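Local atomic coordinates of sulfate transporter sulfate transporter family protein (PDB entry 4DGF), a protein that is probably a SulP-family membrane anion transporter, likely of sulfate, here represented by its STAS domain. Residues R95-L100 against L109-V114. Residues are numbered along the deposited sequence; the frame is centred on the assembly and turned at random.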
# COMPACT_ATOMS: atom_id res chain seq x y z
N ARG A 95 1.38 -3.57 15.31
CA ARG A 95 0.05 -3.18 15.73
C ARG A 95 -0.87 -3.00 14.52
O ARG A 95 -1.99 -3.53 14.48
CB ARG A 95 0.13 -1.91 16.54
CG ARG A 95 -1.29 -1.45 16.79
CD ARG A 95 -1.23 -0.14 17.50
NE ARG A 95 -2.64 0.11 17.77
CZ ARG A 95 -3.10 1.00 18.62
NH1 ARG A 95 -2.24 1.79 19.27
NH2 ARG A 95 -4.42 1.16 18.73
N LEU A 96 -0.35 -2.35 13.47
CA LEU A 96 -1.22 -2.28 12.26
C LEU A 96 -1.60 -3.64 11.68
O LEU A 96 -2.76 -3.87 11.22
CB LEU A 96 -0.57 -1.36 11.22
CG LEU A 96 -1.42 -1.23 9.95
CD1 LEU A 96 -2.73 -0.52 10.27
CD2 LEU A 96 -0.65 -0.26 9.04
N TYR A 97 -0.64 -4.54 11.62
CA TYR A 97 -0.85 -5.85 11.05
C TYR A 97 -2.00 -6.54 11.85
O TYR A 97 -2.89 -7.14 11.26
CB TYR A 97 0.45 -6.69 11.19
CG TYR A 97 0.32 -8.09 10.63
CD1 TYR A 97 0.64 -8.36 9.32
CD2 TYR A 97 -0.14 -9.10 11.44
CE1 TYR A 97 0.55 -9.67 8.84
CE2 TYR A 97 -0.24 -10.37 10.96
CZ TYR A 97 0.10 -10.64 9.64
OH TYR A 97 0.00 -11.94 9.14
N GLY A 98 -1.93 -6.38 13.17
CA GLY A 98 -2.93 -7.03 14.04
C GLY A 98 -4.34 -6.50 13.67
O GLY A 98 -5.26 -7.31 13.60
N ALA A 99 -4.46 -5.18 13.42
CA ALA A 99 -5.76 -4.56 13.06
C ALA A 99 -6.19 -5.17 11.71
O ALA A 99 -7.32 -5.61 11.54
CB ALA A 99 -5.67 -3.03 13.04
N LEU A 100 -5.29 -5.12 10.72
CA LEU A 100 -5.64 -5.55 9.40
C LEU A 100 -5.95 -7.04 9.41
O LEU A 100 -6.83 -7.45 8.68
CB LEU A 100 -4.40 -5.36 8.45
CG LEU A 100 -4.07 -3.91 8.21
CD1 LEU A 100 -2.80 -3.82 7.33
CD2 LEU A 100 -5.21 -3.16 7.50
N LEU A 109 -5.60 -10.14 1.04
CA LEU A 109 -4.56 -9.59 0.16
C LEU A 109 -3.50 -10.63 -0.09
O LEU A 109 -2.94 -10.76 -1.21
CB LEU A 109 -3.89 -8.40 0.90
CG LEU A 109 -2.85 -7.67 0.03
CD1 LEU A 109 -3.51 -7.09 -1.25
CD2 LEU A 109 -2.20 -6.62 0.87
N GLY A 110 -3.21 -11.40 0.95
CA GLY A 110 -2.13 -12.37 0.97
C GLY A 110 -0.94 -11.87 1.79
O GLY A 110 -0.42 -10.73 1.57
N GLU A 111 -0.47 -12.67 2.75
CA GLU A 111 0.64 -12.24 3.61
C GLU A 111 1.88 -11.86 2.85
O GLU A 111 2.69 -11.07 3.34
CB GLU A 111 1.07 -13.42 4.52
CG GLU A 111 0.18 -13.68 5.67
CD GLU A 111 0.57 -14.97 6.39
OE1 GLU A 111 -0.35 -15.73 6.81
OE2 GLU A 111 1.79 -15.23 6.53
N GLU A 112 2.11 -12.53 1.71
CA GLU A 112 3.34 -12.28 0.98
C GLU A 112 3.40 -10.88 0.34
O GLU A 112 4.46 -10.43 -0.15
CB GLU A 112 3.54 -13.39 -0.08
CG GLU A 112 2.74 -13.17 -1.34
CD GLU A 112 1.26 -13.55 -1.22
OE1 GLU A 112 0.77 -14.07 -0.12
OE2 GLU A 112 0.60 -13.33 -2.27
N ARG A 113 2.27 -10.19 0.37
CA ARG A 113 2.17 -8.77 -0.12
C ARG A 113 2.37 -7.68 0.97
O ARG A 113 2.25 -6.47 0.64
CB ARG A 113 0.80 -8.53 -0.72
CG ARG A 113 0.31 -9.58 -1.75
CD ARG A 113 0.72 -9.25 -3.13
NE ARG A 113 -0.04 -9.99 -4.14
CZ ARG A 113 -1.17 -9.55 -4.69
NH1 ARG A 113 -1.66 -8.31 -4.37
NH2 ARG A 113 -1.73 -10.27 -5.63
N VAL A 114 2.69 -8.09 2.23
CA VAL A 114 2.68 -7.18 3.34
C VAL A 114 4.12 -7.19 3.87
O VAL A 114 4.66 -8.30 4.22
CB VAL A 114 1.66 -7.65 4.43
CG1 VAL A 114 1.65 -6.66 5.57
CG2 VAL A 114 0.28 -7.73 3.76
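Tyr97 reaches from helix 94-103 to the loop that follows helix 105-109, where Val114 and Glu111 receive it. The contact is small, burying 120 Å² counted over both sides, and no hydrogen bond crosses it. The backbones come nearest at Tyr97 and Val114, whose CA atoms are 8.6 Å apart. With CG of Tyr97 anti to the backbone N (chi1 180°), the side chain runs obliquely past Val114 and brings its OH end close to Glu111. Val114 offers a methyl to the ring's edge: CG1 lies near the ring plane, 4.2 Å from CD1 of Tyr97. Tyrosine suits the place because one side chain presents a carbon edge to the branched valine and, farther out, a hydroxyl to Glu111.

That phenol OH of Tyr97 lies 3.9 Å from CG of Glu111. The ring and the Glu111 carboxylate are turned 81° apart, nearly perpendicular, and the pair meets by van der Waals contact. Glu111 offers its methylene CG to the tyrosine hydroxyl, and the polar groups of both suit a surface contact.

The loop brings its two contact residues into place with a short 3-10 turn, 111-113. Gly110 leaves the preceding helix with positive phi (105°), a conformation that glycine adopts readily, and Val114 N donates to Glu111 O at 3.2 Å, tying together the two residues that meet the tyrosine.

Ile106 of helix 105-109 touches Tyr97, Glu111 and Val114, while Val92 packs on Tyr97 and Val114. The guanidinium NH1 of Arg113 hydrogen-bonds to Leu87 O, and the Arg113 backbone hydrogen-bonds with Leu89, so the loop lies alongside edge strand 86-90 of the parallel STAS sheet, and Tyr97 links it to helix 94-103.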